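Local atomic coordinates of adhesion G-protein coupled receptor G6 (Danio rerio, PDB entry 6V55), a protein that probably acts as a cell-adhesion G protein-coupled receptor in myelination, its large extracellular region ending in a GAIN-type region with a GPS motif. Residues T563-V568 with K606-G611; S600-S605 with I638-E643; A647-T652 with I716-L721; I672-F677 with Y696-S701. One frame throughout, in Å; residues are numbered along the deposited sequence.

Contact 1. Residues T563-V568 with K606-G611; sequences TIISNV and KNLVVG
The last turns of helix 555-568 meet the start of strand 608-614, a helix-to-sheet junction between the helical and the beta part of the GAIN domain. S566 does the polar work. Its OG stands anti to the backbone N (chi1 -179°), which brings the hydroxyl out to the turn ahead of the strand, where it accepts the backbone N-H of N607. That bond is nearly straight, with S566 OG 3.1 Å from N607 N. The side chain of N607 folds back alongside its own N (chi1 -54°) and passes a second bond to the same serine: N607 ND2 to S566 O measures 3.3 Å, though the amide nitrogen is less surely placed. N607 thus holds S566 by both hydroxyl and carbonyl. The other end of that amide is taken by K606, whose bent chain curls round to set NZ 2.8 Å from N607 OD1, on a lone pair in the carbonyl plane, helping fix the flip of the amide. Beside this polar patch the touch is light and apolar, I565 CB lying 4.4 Å from L608 CD2. S605 OG makes a weak bond to S566 OG and a firmer one to L608 O. I565 packs on V544 of helix 534-550 and on A583 and V587 of helix 573-593, while L608 leans on F677 of strand 671-677, so the junction sits between the helices and the four-stranded sheet.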
loop_
_atom_site.group_PDB
_atom_site.type_symbol
_atom_site.label_atom_id
_atom_site.label_comp_id
_atom_site.label_asym_id
_atom_site.label_seq_id
_atom_site.Cartn_x
_atom_site.Cartn_y
_atom_site.Cartn_z
ATOM N N THR A 563 0.551 -12.755 -28.369
ATOM C CA THR A 563 -0.286 -12.126 -27.379
ATOM C C THR A 563 -0.112 -10.622 -27.319
ATOM O O THR A 563 -0.938 -9.965 -26.674
ATOM C CB THR A 563 -0.048 -12.768 -26.021
ATOM O OG1 THR A 563 1.282 -12.494 -25.572
ATOM C CG2 THR A 563 -0.211 -14.267 -26.153
ATOM N N ILE A 564 0.936 -10.062 -27.937
ATOM C CA ILE A 564 0.894 -8.637 -28.258
ATOM C C ILE A 564 -0.274 -8.369 -29.189
ATOM O O ILE A 564 -1.142 -7.552 -28.874
ATOM C CB ILE A 564 2.229 -8.156 -28.852
ATOM C CG1 ILE A 564 3.305 -8.409 -27.809
ATOM C CG2 ILE A 564 2.162 -6.694 -29.138
ATOM C CD1 ILE A 564 4.746 -8.336 -28.282
ATOM N N ILE A 565 -0.401 -9.181 -30.245
ATOM C CA ILE A 565 -1.435 -8.986 -31.268
ATOM C C ILE A 565 -2.831 -9.344 -30.740
ATOM O O ILE A 565 -3.819 -8.683 -31.088
ATOM C CB ILE A 565 -1.060 -9.793 -32.532
ATOM C CG1 ILE A 565 0.395 -9.501 -32.945
ATOM C CG2 ILE A 565 -1.982 -9.466 -33.685
ATOM C CD1 ILE A 565 0.668 -8.089 -33.468
ATOM N N SER A 566 -2.931 -10.351 -29.864
ATOM C CA SER A 566 -4.204 -10.671 -29.214
ATOM C C SER A 566 -4.683 -9.552 -28.296
ATOM O O SER A 566 -5.889 -9.272 -28.236
ATOM C CB SER A 566 -4.070 -11.948 -28.398
ATOM O OG SER A 566 -5.292 -12.298 -27.765
ATOM N N ASN A 567 -3.750 -8.893 -27.596
ATOM C CA ASN A 567 -4.116 -7.776 -26.743
ATOM C C ASN A 567 -4.484 -6.539 -27.549
ATOM O O ASN A 567 -5.320 -5.745 -27.105
ATOM C CB ASN A 567 -2.970 -7.416 -25.831
ATOM C CG ASN A 567 -2.759 -8.392 -24.729
ATOM O OD1 ASN A 567 -3.529 -9.333 -24.557
ATOM N ND2 ASN A 567 -1.664 -8.208 -23.996
ATOM N N VAL A 568 -3.877 -6.331 -28.725
ATOM C CA VAL A 568 -4.351 -5.207 -29.532
ATOM C C VAL A 568 -5.672 -5.533 -30.207
ATOM O O VAL A 568 -6.375 -4.617 -30.618
ATOM C CB VAL A 568 -3.352 -4.686 -30.592
ATOM C CG1 VAL A 568 -1.935 -4.600 -30.035
ATOM C CG2 VAL A 568 -3.395 -5.458 -31.890
ATOM N N LYS A 606 -6.029 -15.473 -26.234
ATOM C CA LYS A 606 -7.454 -15.271 -25.985
ATOM C C LYS A 606 -8.228 -15.014 -27.280
ATOM O O LYS A 606 -9.255 -15.658 -27.512
ATOM C CB LYS A 606 -7.656 -14.143 -24.970
ATOM C CG LYS A 606 -9.091 -14.038 -24.402
ATOM C CD LYS A 606 -9.491 -12.557 -24.161
ATOM C CE LYS A 606 -11.014 -12.319 -24.165
ATOM N NZ LYS A 606 -11.545 -11.857 -25.492
ATOM N N ASN A 607 -7.722 -14.152 -28.172
ATOM C CA ASN A 607 -8.439 -13.848 -29.412
ATOM C C ASN A 607 -7.740 -14.323 -30.690
ATOM O O ASN A 607 -8.175 -13.944 -31.789
ATOM C CB ASN A 607 -8.685 -12.346 -29.543
ATOM C CG ASN A 607 -9.381 -11.768 -28.352
ATOM O OD1 ASN A 607 -10.530 -12.113 -28.059
ATOM N ND2 ASN A 607 -8.701 -10.853 -27.661
ATOM N N LEU A 608 -6.678 -15.126 -30.588
ATOM C CA LEU A 608 -5.855 -15.472 -31.741
ATOM C C LEU A 608 -5.158 -16.799 -31.495
ATOM O O LEU A 608 -4.395 -16.929 -30.533
ATOM C CB LEU A 608 -4.797 -14.405 -32.011
ATOM C CG LEU A 608 -3.885 -14.716 -33.201
ATOM C CD1 LEU A 608 -4.652 -14.689 -34.497
ATOM C CD2 LEU A 608 -2.697 -13.787 -33.270
ATOM N N VAL A 609 -5.390 -17.768 -32.373
ATOM C CA VAL A 609 -4.619 -19.004 -32.366
ATOM C C VAL A 609 -4.013 -19.189 -33.749
ATOM O O VAL A 609 -4.688 -18.958 -34.762
ATOM C CB VAL A 609 -5.475 -20.209 -31.925
ATOM C CG1 VAL A 609 -6.796 -20.312 -32.687
ATOM C CG2 VAL A 609 -4.695 -21.474 -32.000
ATOM N N VAL A 610 -2.701 -19.464 -33.798
ATOM C CA VAL A 610 -2.032 -19.722 -35.072
ATOM C C VAL A 610 -1.372 -21.086 -34.972
ATOM O O VAL A 610 -0.986 -21.542 -33.889
ATOM C CB VAL A 610 -1.005 -18.632 -35.504
ATOM C CG1 VAL A 610 -1.638 -17.228 -35.512
ATOM C CG2 VAL A 610 0.287 -18.646 -34.688
ATOM N N GLY A 611 -1.300 -21.764 -36.102
ATOM C CA GLY A 611 -0.785 -23.122 -36.118
ATOM C C GLY A 611 -0.033 -23.389 -37.395
ATOM O O GLY A 611 -0.351 -22.841 -38.455
#

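Contact 2. Residues S600-S605 with I638-E643; sequences SLTISS and IDFDSE
This is side-chain packing between the two sheets at the partly exposed edge of the beta part of the GAIN domain, with no hydrogen bond between the segments. F640, just past the end of its strand, carries the contact, its ring edge and one face meeting T602 and S600. S600 CB sits over one face of the F640 ring in a CH-pi contact, 4.0 Å from the centroid. On the opposite face lies I638 CG2, 3.6 Å above the plane of the F640 ring and over its centre, so serine and isoleucine sandwich the ring. T602 comes tip to tip at the ring edge, its OG1 lying in plane 3.3 Å from F640 CE1. The other branch of the threonine, CG2, crosses obliquely to I638 CD1 at 4.0 Å. The turn that follows F640 is shaped by D639, whose OD1 accepts D641 N through its anti lone pair, an Asx turn. D639 OD1 also accepts S642 N, 3.2 Å away and from above the carboxylate plane, an Asx motif. Strands 600-603 and 637-639 are outermost strands of the four- and six-stranded sheets of the GAIN beta-sandwich, and this contact joins those sheets by side chains alone.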
loop_
_atom_site.group_PDB
_atom_site.type_symbol
_atom_site.label_atom_id
_atom_site.label_comp_id
_atom_site.label_asym_id
_atom_site.label_seq_id
_atom_site.Cartn_x
_atom_site.Cartn_y
_atom_site.Cartn_z
ATOM N N SER A 600 3.391 -30.835 -35.710
ATOM C CA SER A 600 2.653 -29.576 -35.740
ATOM C C SER A 600 2.953 -28.762 -34.488
ATOM O O SER A 600 3.400 -29.298 -33.470
ATOM C CB SER A 600 1.138 -29.799 -35.860
ATOM O OG SER A 600 0.606 -30.250 -34.646
ATOM N N LEU A 601 2.701 -27.452 -34.578
ATOM C CA LEU A 601 2.873 -26.535 -33.453
ATOM C C LEU A 601 1.721 -25.543 -33.439
ATOM O O LEU A 601 1.424 -24.926 -34.458
ATOM C CB LEU A 601 4.207 -25.782 -33.536
ATOM C CG LEU A 601 4.381 -24.665 -32.491
ATOM C CD1 LEU A 601 4.353 -25.217 -31.067
ATOM C CD2 LEU A 601 5.626 -23.840 -32.678
ATOM N N THR A 602 1.086 -25.373 -32.293
ATOM C CA THR A 602 -0.028 -24.450 -32.149
ATOM C C THR A 602 0.316 -23.393 -31.105
ATOM O O THR A 602 0.850 -23.717 -30.040
ATOM C CB THR A 602 -1.274 -25.223 -31.753
ATOM O OG1 THR A 602 -1.407 -26.384 -32.592
ATOM C CG2 THR A 602 -2.469 -24.397 -31.918
ATOM N N ILE A 603 0.049 -22.122 -31.414
ATOM C CA ILE A 603 0.281 -21.025 -30.475
ATOM C C ILE A 603 -1.042 -20.328 -30.205
ATOM O O ILE A 603 -1.619 -19.715 -31.107
ATOM C CB ILE A 603 1.316 -20.020 -30.987
ATOM C CG1 ILE A 603 2.680 -20.675 -31.109
ATOM C CG2 ILE A 603 1.428 -18.917 -30.003
ATOM C CD1 ILE A 603 3.068 -20.781 -32.483
ATOM N N SER A 604 -1.515 -20.408 -28.973
ATOM C CA SER A 604 -2.833 -19.908 -28.634
ATOM C C SER A 604 -2.759 -18.627 -27.815
ATOM O O SER A 604 -1.752 -18.319 -27.164
ATOM C CB SER A 604 -3.632 -20.953 -27.849
ATOM O OG SER A 604 -5.018 -20.651 -27.863
ATOM N N SER A 605 -3.866 -17.895 -27.847
ATOM C CA SER A 605 -4.090 -16.731 -27.006
ATOM C C SER A 605 -5.596 -16.578 -26.856
ATOM O O SER A 605 -6.358 -17.431 -27.326
ATOM C CB SER A 605 -3.458 -15.490 -27.621
ATOM O OG SER A 605 -4.084 -15.240 -28.864
ATOM N N ILE A 638 -6.707 -25.647 -32.405
ATOM C CA ILE A 638 -6.672 -26.041 -33.808
ATOM C C ILE A 638 -6.679 -27.559 -33.898
ATOM O O ILE A 638 -5.792 -28.224 -33.349
ATOM C CB ILE A 638 -5.457 -25.461 -34.541
ATOM C CG1 ILE A 638 -5.611 -23.960 -34.686
ATOM C CG2 ILE A 638 -5.320 -26.056 -35.946
ATOM C CD1 ILE A 638 -4.368 -23.306 -35.237
ATOM N N ASP A 639 -7.683 -28.101 -34.587
ATOM C CA ASP A 639 -7.704 -29.491 -35.029
ATOM C C ASP A 639 -7.081 -29.554 -36.422
ATOM O O ASP A 639 -7.587 -28.927 -37.359
ATOM C CB ASP A 639 -9.146 -29.997 -35.051
ATOM C CG ASP A 639 -9.263 -31.517 -35.021
ATOM O OD1 ASP A 639 -8.440 -32.238 -35.641
ATOM O OD2 ASP A 639 -10.231 -31.994 -34.388
ATOM N N PHE A 640 -6.006 -30.329 -36.568
ATOM C CA PHE A 640 -5.294 -30.387 -37.841
ATOM C C PHE A 640 -5.759 -31.511 -38.758
ATOM O O PHE A 640 -5.400 -31.515 -39.940
ATOM C CB PHE A 640 -3.794 -30.557 -37.599
ATOM C CG PHE A 640 -3.098 -29.297 -37.154
ATOM C CD1 PHE A 640 -2.820 -29.088 -35.805
ATOM C CD2 PHE A 640 -2.707 -28.332 -38.084
ATOM C CE1 PHE A 640 -2.180 -27.949 -35.392
ATOM C CE2 PHE A 640 -2.051 -27.177 -37.675
ATOM C CZ PHE A 640 -1.792 -26.986 -36.331
ATOM N N ASP A 641 -6.510 -32.479 -38.247
ATOM C CA ASP A 641 -6.842 -33.681 -39.000
ATOM C C ASP A 641 -8.304 -33.764 -39.383
ATOM O O ASP A 641 -8.623 -34.105 -40.518
ATOM C CB ASP A 641 -6.471 -34.927 -38.185
ATOM C CG ASP A 641 -4.980 -35.010 -37.878
ATOM O OD1 ASP A 641 -4.198 -34.208 -38.443
ATOM O OD2 ASP A 641 -4.592 -35.878 -37.061
ATOM N N SER A 642 -9.197 -33.461 -38.462
ATOM C CA SER A 642 -10.626 -33.646 -38.630
ATOM C C SER A 642 -11.319 -32.291 -38.585
ATOM O O SER A 642 -10.693 -31.266 -38.339
ATOM C CB SER A 642 -11.166 -34.560 -37.530
ATOM O OG SER A 642 -10.489 -34.314 -36.304
ATOM N N GLU A 643 -12.624 -32.294 -38.843
ATOM C CA GLU A 643 -13.491 -31.181 -38.473
ATOM C C GLU A 643 -13.964 -31.434 -37.044
ATOM O O GLU A 643 -14.711 -32.384 -36.793
ATOM C CB GLU A 643 -14.674 -31.055 -39.430
ATOM C CG GLU A 643 -15.753 -30.092 -38.932
ATOM C CD GLU A 643 -16.948 -29.958 -39.874
ATOM O OE1 GLU A 643 -17.024 -30.686 -40.896
ATOM O OE2 GLU A 643 -17.816 -29.104 -39.578
#

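Contact 3. Residues A647-T652 with I716-L721; sequences ALAVVT and IEIAHL
Backbone bonding comes first: strands 649-652 and 716-719 run antiparallel at 179° and 4.6 Å between axes. V650 and E717 form the hydrogen-bonded pair, V650 N to E717 O and E717 N to V650 O both being 2.7 Å long. The ladder goes one step further with A719 N to L648 O at 2.8 Å, although this donor stands above the carbonyl plane. Among the apolar contacts, V651 and I716 lie side by side on the face shared with A649 and I718, with I716 CD1 reaching both methyls of V651 and standing 3.7 Å from V651 CG2. That face packs against V698 and, through V651, against F674 of the other sheet. On the reverse face V650 and E717 lie side by side, V650 CG2 3.8 Å from E717 OE2. The charge of E717 is met at OE1 by salt bridges to R715 and R760, while E643 brings a like charge near OE2. I716, I718 and H720 also pack on a bound peptide of another chain. At the start of the strand L648 and A649 both face A627, a classic beta bulge within the six-stranded sheet of the GAIN beta-sandwich.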
loop_
_atom_site.group_PDB
_atom_site.type_symbol
_atom_site.label_atom_id
_atom_site.label_comp_id
_atom_site.label_asym_id
_atom_site.label_seq_id
_atom_site.Cartn_x
_atom_site.Cartn_y
_atom_site.Cartn_z
ATOM N N ALA A 647 -17.392 -26.623 -34.600
ATOM C CA ALA A 647 -16.261 -25.838 -35.070
ATOM C C ALA A 647 -16.695 -24.426 -35.434
ATOM O O ALA A 647 -17.818 -24.191 -35.890
ATOM C CB ALA A 647 -15.604 -26.500 -36.276
ATOM N N LEU A 648 -15.792 -23.476 -35.198
ATOM C CA LEU A 648 -16.014 -22.086 -35.578
ATOM C C LEU A 648 -15.449 -21.758 -36.952
ATOM O O LEU A 648 -15.956 -20.842 -37.618
ATOM C CB LEU A 648 -15.392 -21.149 -34.538
ATOM C CG LEU A 648 -15.690 -21.499 -33.074
ATOM C CD1 LEU A 648 -14.944 -20.557 -32.151
ATOM C CD2 LEU A 648 -17.189 -21.453 -32.806
ATOM N N ALA A 649 -14.415 -22.482 -37.384
ATOM C CA ALA A 649 -13.879 -22.338 -38.732
ATOM C C ALA A 649 -13.341 -23.683 -39.199
ATOM O O ALA A 649 -12.598 -24.344 -38.463
ATOM C CB ALA A 649 -12.792 -21.273 -38.781
ATOM N N VAL A 650 -13.759 -24.117 -40.392
ATOM C CA VAL A 650 -13.246 -25.328 -41.027
ATOM C C VAL A 650 -12.655 -24.934 -42.371
ATOM O O VAL A 650 -13.289 -24.197 -43.139
ATOM C CB VAL A 650 -14.336 -26.397 -41.234
ATOM C CG1 VAL A 650 -13.714 -27.741 -41.633
ATOM C CG2 VAL A 650 -15.206 -26.562 -40.008
ATOM N N VAL A 651 -11.445 -25.420 -42.653
ATOM C CA VAL A 651 -10.781 -25.212 -43.934
ATOM C C VAL A 651 -10.440 -26.582 -44.499
ATOM O O VAL A 651 -9.691 -27.345 -43.878
ATOM C CB VAL A 651 -9.519 -24.350 -43.793
ATOM C CG1 VAL A 651 -8.757 -24.295 -45.114
ATOM C CG2 VAL A 651 -9.872 -22.948 -43.313
ATOM N N THR A 652 -10.986 -26.898 -45.665
ATOM C CA THR A 652 -10.732 -28.165 -46.336
ATOM C C THR A 652 -9.965 -27.901 -47.620
ATOM O O THR A 652 -10.456 -27.188 -48.504
ATOM C CB THR A 652 -12.034 -28.896 -46.642
ATOM O OG1 THR A 652 -12.643 -29.298 -45.408
ATOM C CG2 THR A 652 -11.752 -30.122 -47.499
ATOM N N ILE A 716 -13.999 -23.378 -47.434
ATOM C CA ILE A 716 -13.824 -22.573 -46.229
ATOM C C ILE A 716 -15.189 -22.405 -45.585
ATOM O O ILE A 716 -16.083 -21.782 -46.170
ATOM C CB ILE A 716 -13.215 -21.196 -46.542
ATOM C CG1 ILE A 716 -11.952 -21.320 -47.409
ATOM C CG2 ILE A 716 -13.032 -20.361 -45.260
ATOM C CD1 ILE A 716 -10.688 -21.489 -46.653
ATOM N N GLU A 717 -15.357 -22.953 -44.390
ATOM C CA GLU A 717 -16.602 -22.816 -43.641
ATOM C C GLU A 717 -16.301 -21.998 -42.402
ATOM O O GLU A 717 -15.420 -22.371 -41.626
ATOM C CB GLU A 717 -17.180 -24.187 -43.255
ATOM C CG GLU A 717 -18.233 -24.155 -42.132
ATOM C CD GLU A 717 -18.625 -25.549 -41.637
ATOM O OE1 GLU A 717 -18.671 -26.491 -42.471
ATOM O OE2 GLU A 717 -18.883 -25.697 -40.414
ATOM N N ILE A 718 -16.984 -20.866 -42.233
ATOM C CA ILE A 718 -16.817 -20.052 -41.031
ATOM C C ILE A 718 -18.170 -19.888 -40.354
ATOM O O ILE A 718 -19.185 -19.655 -41.019
ATOM C CB ILE A 718 -16.186 -18.663 -41.299
ATOM C CG1 ILE A 718 -15.176 -18.693 -42.441
ATOM C CG2 ILE A 718 -15.453 -18.197 -40.064
ATOM C CD1 ILE A 718 -14.726 -17.349 -42.876
ATOM N N ALA A 719 -18.175 -20.017 -39.028
ATOM C CA ALA A 719 -19.359 -19.757 -38.225
ATOM C C ALA A 719 -19.630 -18.263 -38.151
ATOM O O ALA A 719 -18.699 -17.456 -38.084
ATOM C CB ALA A 719 -19.179 -20.312 -36.817
ATOM N N HIS A 720 -20.912 -17.900 -38.160
ATOM C CA HIS A 720 -21.313 -16.506 -38.048
ATOM C C HIS A 720 -21.104 -15.995 -36.630
ATOM O O HIS A 720 -21.008 -16.765 -35.668
ATOM C CB HIS A 720 -22.776 -16.337 -38.421
ATOM C CG HIS A 720 -23.097 -16.786 -39.806
ATOM N ND1 HIS A 720 -24.357 -17.204 -40.177
ATOM C CD2 HIS A 720 -22.328 -16.876 -40.916
ATOM C CE1 HIS A 720 -24.353 -17.529 -41.457
ATOM N NE2 HIS A 720 -23.135 -17.333 -41.930
ATOM N N LEU A 721 -21.026 -14.671 -36.505
ATOM C CA LEU A 721 -21.024 -14.089 -35.172
ATOM C C LEU A 721 -22.436 -14.049 -34.599
ATOM O O LEU A 721 -22.649 -14.424 -33.442
ATOM C CB LEU A 721 -20.401 -12.696 -35.207
ATOM C CG LEU A 721 -18.909 -12.663 -35.560
ATOM C CD1 LEU A 721 -18.391 -11.246 -35.763
ATOM C CD2 LEU A 721 -18.098 -13.339 -34.500
#

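Contact 4. Residues I672-F677 with Y696-S701; sequences INFMFF and YVVASS
Strands 672-677 and 697-701 run antiparallel, 171° apart and 4.7 Å between axes, and are held by backbone bonds at M675-A699 in both directions and by F677 N to V697 O, the last lying nearly along the C=O axis. Toward the S701 end the ladder becomes looser and side chains step in: N673 N still reaches S701 O, but S701 N to N673 O is a weak bond. N673 O also accepts S700 OG, at 2.8 Å and nearly along the C=O axis, the hydroxyl standing anti to its backbone N (chi1 -164°). N673 also uses its amide, ND2 meeting S701 OG at 2.7 Å close to the amide plane, so each of two adjacent serines is fixed by the same asparagine. The pair forms two neighbouring strands of the four-stranded sheet of the GAIN beta-sandwich, 697-701 being the outermost of this chain. F674, F676 and V698 look into the sandwich, with F674 CZ 3.6 Å from V698 CG2. N673 and M675 look the other way, onto helix 573-593, with M675 CB 4.2 Å from A699 CB. At the far end F676 CZ stands over one face of the Y696 ring, 3.6 Å from Y696 CG, the rings crossing obliquely with planes at 37°. F677 O lies at the edge of that tyrosine ring, 3.6 Å from Y696 CD1. V697 O in turn lies at the edge of the F677 ring, which meets F683 edge-to-face. V698 and A699 pair with an antiparallel strand of a bound peptide of another chain, carrying the sheet onward.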
loop_
_atom_site.group_PDB
_atom_site.type_symbol
_atom_site.label_atom_id
_atom_site.label_comp_id
_atom_site.label_asym_id
_atom_site.label_seq_id
_atom_site.Cartn_x
_atom_site.Cartn_y
_atom_site.Cartn_z
ATOM N N ILE A 672 1.585 -26.449 -43.819
ATOM C CA ILE A 672 0.262 -25.833 -43.850
ATOM C C ILE A 672 0.207 -24.849 -42.700
ATOM O O ILE A 672 0.638 -25.171 -41.592
ATOM C CB ILE A 672 -0.871 -26.864 -43.720
ATOM C CG1 ILE A 672 -0.562 -28.083 -44.581
ATOM C CG2 ILE A 672 -2.214 -26.226 -44.104
ATOM C CD1 ILE A 672 -1.698 -29.060 -44.750
ATOM N N ASN A 673 -0.295 -23.654 -42.966
ATOM C CA ASN A 673 -0.464 -22.608 -41.971
ATOM C C ASN A 673 -1.945 -22.428 -41.676
ATOM O O ASN A 673 -2.785 -22.562 -42.563
ATOM C CB ASN A 673 0.116 -21.290 -42.485
ATOM C CG ASN A 673 1.571 -21.423 -42.909
ATOM O OD1 ASN A 673 2.337 -22.125 -42.267
ATOM N ND2 ASN A 673 1.951 -20.765 -44.003
ATOM N N PHE A 674 -2.272 -22.096 -40.438
ATOM C CA PHE A 674 -3.674 -21.894 -40.099
ATOM C C PHE A 674 -3.727 -20.827 -39.021
ATOM O O PHE A 674 -2.980 -20.909 -38.047
ATOM C CB PHE A 674 -4.296 -23.214 -39.622
ATOM C CG PHE A 674 -5.790 -23.177 -39.419
ATOM C CD1 PHE A 674 -6.337 -22.777 -38.194
ATOM C CD2 PHE A 674 -6.647 -23.626 -40.410
ATOM C CE1 PHE A 674 -7.705 -22.760 -37.983
ATOM C CE2 PHE A 674 -8.035 -23.621 -40.204
ATOM C CZ PHE A 674 -8.555 -23.195 -38.978
ATOM N N MET A 675 -4.588 -19.823 -39.200
ATOM C CA MET A 675 -4.847 -18.794 -38.190
ATOM C C MET A 675 -6.348 -18.639 -37.998
ATOM O O MET A 675 -7.112 -18.652 -38.971
ATOM C CB MET A 675 -4.263 -17.428 -38.584
ATOM C CG MET A 675 -2.832 -17.472 -39.061
ATOM S SD MET A 675 -2.170 -15.914 -39.609
ATOM C CE MET A 675 -1.436 -16.500 -41.140
ATOM N N PHE A 676 -6.775 -18.491 -36.749
ATOM C CA PHE A 676 -8.168 -18.196 -36.434
ATOM C C PHE A 676 -8.199 -16.885 -35.665
ATOM O O PHE A 676 -7.560 -16.767 -34.612
ATOM C CB PHE A 676 -8.800 -19.335 -35.625
ATOM C CG PHE A 676 -10.196 -19.049 -35.150
ATOM C CD1 PHE A 676 -10.437 -18.642 -33.830
ATOM C CD2 PHE A 676 -11.269 -19.208 -36.010
ATOM C CE1 PHE A 676 -11.724 -18.370 -33.398
ATOM C CE2 PHE A 676 -12.564 -18.954 -35.586
ATOM C CZ PHE A 676 -12.794 -18.525 -34.282
ATOM N N PHE A 677 -8.938 -15.906 -36.179
ATOM C CA PHE A 677 -9.067 -14.608 -35.524
ATOM C C PHE A 677 -10.411 -14.569 -34.802
ATOM O O PHE A 677 -11.468 -14.536 -35.437
ATOM C CB PHE A 677 -8.943 -13.471 -36.532
ATOM C CG PHE A 677 -7.540 -13.243 -37.028
ATOM C CD1 PHE A 677 -7.029 -13.984 -38.093
ATOM C CD2 PHE A 677 -6.731 -12.274 -36.435
ATOM C CE1 PHE A 677 -5.736 -13.774 -38.554
ATOM C CE2 PHE A 677 -5.429 -12.047 -36.898
ATOM C CZ PHE A 677 -4.941 -12.799 -37.962
ATOM N N TYR A 696 -16.117 -14.838 -38.017
ATOM C CA TYR A 696 -14.717 -14.882 -37.643
ATOM C C TYR A 696 -13.878 -14.803 -38.910
ATOM O O TYR A 696 -14.377 -14.994 -40.020
ATOM C CB TYR A 696 -14.411 -16.154 -36.862
ATOM C CG TYR A 696 -15.190 -16.222 -35.580
ATOM C CD1 TYR A 696 -14.759 -15.524 -34.459
ATOM C CD2 TYR A 696 -16.375 -16.959 -35.487
ATOM C CE1 TYR A 696 -15.477 -15.564 -33.267
ATOM C CE2 TYR A 696 -17.103 -17.003 -34.294
ATOM C CZ TYR A 696 -16.637 -16.302 -33.194
ATOM O OH TYR A 696 -17.329 -16.317 -32.010
ATOM N N VAL A 697 -12.596 -14.499 -38.763
ATOM C CA VAL A 697 -11.696 -14.521 -39.909
ATOM C C VAL A 697 -10.751 -15.693 -39.740
ATOM O O VAL A 697 -10.070 -15.810 -38.711
ATOM C CB VAL A 697 -10.923 -13.212 -40.063
ATOM C CG1 VAL A 697 -10.143 -13.259 -41.354
ATOM C CG2 VAL A 697 -11.898 -12.061 -40.076
ATOM N N VAL A 698 -10.723 -16.569 -40.735
ATOM C CA VAL A 698 -9.812 -17.699 -40.746
ATOM C C VAL A 698 -8.854 -17.519 -41.917
ATOM O O VAL A 698 -9.247 -17.048 -42.991
ATOM C CB VAL A 698 -10.583 -19.042 -40.797
ATOM C CG1 VAL A 698 -11.493 -19.188 -42.030
ATOM C CG2 VAL A 698 -9.661 -20.223 -40.654
ATOM N N ALA A 699 -7.574 -17.796 -41.677
ATOM C CA ALA A 699 -6.583 -17.763 -42.738
ATOM C C ALA A 699 -5.903 -19.117 -42.911
ATOM O O ALA A 699 -5.830 -19.925 -41.973
ATOM C CB ALA A 699 -5.531 -16.680 -42.498
ATOM N N SER A 700 -5.413 -19.360 -44.130
ATOM C CA SER A 700 -4.611 -20.542 -44.411
ATOM C C SER A 700 -3.709 -20.267 -45.596
ATOM O O SER A 700 -4.038 -19.443 -46.451
ATOM C CB SER A 700 -5.469 -21.768 -44.704
ATOM O OG SER A 700 -4.683 -22.944 -44.601
ATOM N N SER A 701 -2.573 -20.969 -45.636
ATOM C CA SER A 701 -1.630 -20.902 -46.753
ATOM C C SER A 701 -0.726 -22.119 -46.663
ATOM O O SER A 701 -0.731 -22.846 -45.667
ATOM C CB SER A 701 -0.776 -19.625 -46.736
ATOM O OG SER A 701 0.220 -19.700 -45.723
#

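All four contacts lie in the GAIN domain. Contacts 1 and 4 share the four-stranded sheet, their centres 12 Å apart, with V609 O to F676 N at 2.9 Å and G611 N to F674 O at 2.7 Å. Contact 1 meets contact 2 through V610 O to I603 N, also 2.7 Å. Contact 2 bridges that sheet to the six-stranded one; I638 CD1 touches F674 CD1 of contact 4. Contact 3 lies in the six-stranded sheet and faces contact 4, where L648 CD1 packs on F676 CZ at 3.6 Å. Contacts 3 and 4 border the bound peptide, probably the segment that follows the cleavage point within the GPS motif, the tethered agonist of this family.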